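Local structure of glutathione transferase o1 (Bombyx mori, 3RBT) at residues R40-L45 and K221-S226. The protein belongs to the Omega class of glutathione transferases and probably conjugates glutathione to substrates or uses it to reduce dehydroascorbate. Sequence-based numbering, arbitrary orientation.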
ATOM      1  N   ARG A  40      -8.302   1.344 -13.790  1.00 15.77           N
ATOM      2  CA  ARG A  40      -8.517   0.542 -12.585  1.00 16.00           C
ATOM      3  C   ARG A  40      -9.799   0.856 -11.834  1.00 15.69           C
ATOM      4  O   ARG A  40     -10.589  -0.040 -11.531  1.00 15.88           O
ATOM      5  CB  ARG A  40      -7.375   0.791 -11.605  1.00 16.07           C
ATOM      6  CG  ARG A  40      -6.345  -0.258 -11.552  1.00 17.25           C
ATOM      7  CD  ARG A  40      -5.440  -0.010 -10.347  1.00 18.19           C
ATOM      8  NE  ARG A  40      -4.407  -1.034 -10.303  1.00 17.59           N
ATOM      9  CZ  ARG A  40      -3.308  -0.984  -9.569  1.00 16.50           C
ATOM     10  NH1 ARG A  40      -3.063   0.057  -8.787  1.00 15.56           N
ATOM     11  NH2 ARG A  40      -2.455  -1.996  -9.631  1.00 18.77           N
ATOM     12  N   VAL A  41      -9.967   2.129 -11.486  1.00 15.37           N
ATOM     13  CA  VAL A  41     -11.127   2.570 -10.737  1.00 15.49           C
ATOM     14  C   VAL A  41     -12.400   2.466 -11.588  1.00 16.18           C
ATOM     15  O   VAL A  41     -13.455   2.104 -11.072  1.00 17.11           O
ATOM     16  CB  VAL A  41     -10.938   3.999 -10.166  1.00 15.30           C
ATOM     17  CG1 VAL A  41     -12.171   4.425  -9.369  1.00 14.67           C
ATOM     18  CG2 VAL A  41      -9.684   4.054  -9.273  1.00 14.43           C
ATOM     19  N   LEU A  42     -12.305   2.771 -12.883  1.00 16.15           N
ATOM     20  CA  LEU A  42     -13.454   2.583 -13.784  1.00 16.95           C
ATOM     21  C   LEU A  42     -13.932   1.124 -13.822  1.00 16.68           C
ATOM     22  O   LEU A  42     -15.129   0.864 -13.813  1.00 17.19           O
ATOM     23  CB  LEU A  42     -13.157   3.089 -15.209  1.00 17.03           C
ATOM     24  CG  LEU A  42     -13.054   4.610 -15.394  1.00 18.51           C
ATOM     25  CD1 LEU A  42     -12.459   4.959 -16.766  1.00 19.09           C
ATOM     26  CD2 LEU A  42     -14.419   5.285 -15.205  1.00 18.25           C
ATOM     27  N   LEU A  43     -12.990   0.188 -13.869  1.00 16.15           N
ATOM     28  CA  LEU A  43     -13.318  -1.246 -13.864  1.00 16.70           C
ATOM     29  C   LEU A  43     -14.085  -1.680 -12.607  1.00 16.77           C
ATOM     30  O   LEU A  43     -15.100  -2.377 -12.700  1.00 17.40           O
ATOM     31  CB  LEU A  43     -12.046  -2.089 -14.012  1.00 15.87           C
ATOM     32  CG  LEU A  43     -11.314  -1.976 -15.351  1.00 16.81           C
ATOM     33  CD1 LEU A  43      -9.981  -2.759 -15.317  1.00 15.12           C
ATOM     34  CD2 LEU A  43     -12.194  -2.372 -16.549  1.00 16.36           C
ATOM     35  N   VAL A  44     -13.587  -1.255 -11.445  1.00 16.22           N
ATOM     36  CA  VAL A  44     -14.192  -1.586 -10.149  1.00 16.42           C
ATOM     37  C   VAL A  44     -15.593  -0.994 -10.006  1.00 17.37           C
ATOM     38  O   VAL A  44     -16.540  -1.708  -9.656  1.00 18.86           O
ATOM     39  CB  VAL A  44     -13.257  -1.179  -8.974  1.00 15.72           C
ATOM     40  CG1 VAL A  44     -13.953  -1.350  -7.613  1.00 15.61           C
ATOM     41  CG2 VAL A  44     -11.984  -2.015  -9.031  1.00 14.00           C
ATOM     42  N   LEU A  45     -15.731   0.296 -10.300  1.00 17.68           N
ATOM     43  CA  LEU A  45     -17.045   0.958 -10.286  1.00 18.34           C
ATOM     44  C   LEU A  45     -18.074   0.208 -11.121  1.00 19.40           C
ATOM     45  O   LEU A  45     -19.227   0.020 -10.705  1.00 20.47           O
ATOM     46  CB  LEU A  45     -16.928   2.384 -10.820  1.00 18.11           C
ATOM     47  CG  LEU A  45     -16.304   3.444  -9.909  1.00 17.89           C
ATOM     48  CD1 LEU A  45     -15.775   4.576 -10.767  1.00 17.08           C
ATOM     49  CD2 LEU A  45     -17.328   3.960  -8.889  1.00 18.35           C
ATOM     50  N   LYS A 221     -14.710  -4.780 -21.555  1.00 29.89           N
ATOM     51  CA  LYS A 221     -15.127  -4.277 -22.858  1.00 31.80           C
ATOM     52  C   LYS A 221     -15.652  -2.837 -22.807  1.00 31.52           C
ATOM     53  O   LYS A 221     -15.421  -2.059 -23.728  1.00 32.19           O
ATOM     54  CB  LYS A 221     -16.194  -5.207 -23.438  1.00 33.19           C
ATOM     55  CG  LYS A 221     -15.982  -5.577 -24.883  1.00 35.74           C
ATOM     56  CD  LYS A 221     -16.959  -6.684 -25.324  1.00 38.73           C
ATOM     57  CE  LYS A 221     -16.735  -7.074 -26.781  1.00 42.01           C
ATOM     58  NZ  LYS A 221     -15.279  -7.244 -27.097  1.00 42.80           N
ATOM     59  N   LYS A 222     -16.332  -2.486 -21.718  1.00 31.19           N
ATOM     60  CA  LYS A 222     -16.845  -1.129 -21.517  1.00 31.33           C
ATOM     61  C   LYS A 222     -15.750  -0.037 -21.559  1.00 30.34           C
ATOM     62  O   LYS A 222     -15.993   1.055 -22.080  1.00 31.19           O
ATOM     63  CB  LYS A 222     -17.634  -1.047 -20.201  1.00 31.13           C
ATOM     64  CG  LYS A 222     -18.658   0.093 -20.130  1.00 33.38           C
ATOM     65  CD  LYS A 222     -19.952  -0.273 -20.842  1.00 37.30           C
ATOM     66  CE  LYS A 222     -20.646   0.946 -21.434  1.00 39.01           C
ATOM     67  NZ  LYS A 222     -21.774   0.535 -22.326  1.00 41.72           N
ATOM     68  N   HIS A 223     -14.552  -0.341 -21.049  1.00 28.15           N
ATOM     69  CA  HIS A 223     -13.490   0.673 -20.924  1.00 26.89           C
ATOM     70  C   HIS A 223     -12.197   0.360 -21.685  1.00 26.69           C
ATOM     71  O   HIS A 223     -11.126   0.917 -21.380  1.00 25.89           O
ATOM     72  CB  HIS A 223     -13.186   0.926 -19.444  1.00 25.42           C
ATOM     73  CG  HIS A 223     -14.351   1.479 -18.694  1.00 25.19           C
ATOM     74  ND1 HIS A 223     -15.111   0.716 -17.834  1.00 25.59           N
ATOM     75  CD2 HIS A 223     -14.921   2.705 -18.718  1.00 25.15           C
ATOM     76  CE1 HIS A 223     -16.088   1.456 -17.344  1.00 25.97           C
ATOM     77  NE2 HIS A 223     -15.990   2.669 -17.859  1.00 26.18           N
ATOM     78  N   ALA A 224     -12.316  -0.525 -22.670  1.00 27.07           N
ATOM     79  CA  ALA A 224     -11.186  -1.034 -23.437  1.00 27.22           C
ATOM     80  C   ALA A 224     -10.777  -0.110 -24.576  1.00 27.91           C
ATOM     81  O   ALA A 224     -11.594   0.653 -25.103  1.00 28.81           O
ATOM     82  CB  ALA A 224     -11.525  -2.417 -24.005  1.00 28.07           C
ATOM     83  N   HIS A 225      -9.505  -0.204 -24.953  1.00 27.39           N
ATOM     84  CA  HIS A 225      -9.026   0.300 -26.237  1.00 28.22           C
ATOM     85  C   HIS A 225      -8.212  -0.800 -26.908  1.00 28.34           C
ATOM     86  O   HIS A 225      -7.698  -1.694 -26.234  1.00 27.49           O
ATOM     87  CB  HIS A 225      -8.193   1.575 -26.060  1.00 28.06           C
ATOM     88  CG  HIS A 225      -8.990   2.744 -25.566  1.00 28.90           C
ATOM     89  ND1 HIS A 225      -9.205   2.982 -24.227  1.00 27.49           N
ATOM     90  CD2 HIS A 225      -9.656   3.716 -26.234  1.00 30.07           C
ATOM     91  CE1 HIS A 225      -9.962   4.055 -24.088  1.00 28.32           C
ATOM     92  NE2 HIS A 225     -10.248   4.522 -25.291  1.00 30.16           N
ATOM     93  N   SER A 226      -8.114  -0.737 -28.234  1.00 29.04           N
ATOM     94  CA  SER A 226      -7.371  -1.716 -29.014  1.00 29.43           C
ATOM     95  C   SER A 226      -5.849  -1.525 -28.901  1.00 29.09           C
ATOM     96  O   SER A 226      -5.385  -0.470 -28.455  1.00 27.81           O
ATOM     97  CB  SER A 226      -7.819  -1.648 -30.482  1.00 31.42           C
ATOM     98  OG  SER A 226      -7.500  -0.394 -31.062  1.00 31.47           O
TER
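Leu42 sets its CB squarely over the imidazole of His223: the carbon stands 3.8 Å from the ring centroid and only 4° off the ring normal, a CH-pi contact. The rest of the leucine crosses the histidine at about a right angle, with Leu42 CD1 3.9 Å from His223 CD2 and Leu42 CD2 4.0 Å from His223 NE2. On this same side, the carbonyl oxygen of Leu42 comes to 3.7 Å from His223 CE1, and Leu43 brings CD2 obliquely to 4.4 Å from His223 ND1. That nitrogen is buried here and has no hydrogen-bond partner in the model. The second face of the imidazole lies under CG of Lys222, offset toward the rim, so the ring is sandwiched between aliphatic carbons. With CG anti to the carbonyl carbon (chi1 -63°), the ring is carried toward helix 36-47, and NE2 hydrogen-bonds to Tyr52 OH on strand 52-56, a bond that, with the two covered faces, probably limits the ring's rotation. Were His223 replaced by an alanine, the Tyr52 hydroxyl would probably lose this mate and a gap would open over Leu42. Further out, Leu42 packs on Val54 of the same strand and Leu43 on Pro181 of helix 174-186. The contact joins a helix of the N-terminal thioredoxin-like domain to the turn after helix 218-222 in the all-helical C-terminal part, an interdomain packing within the GST fold.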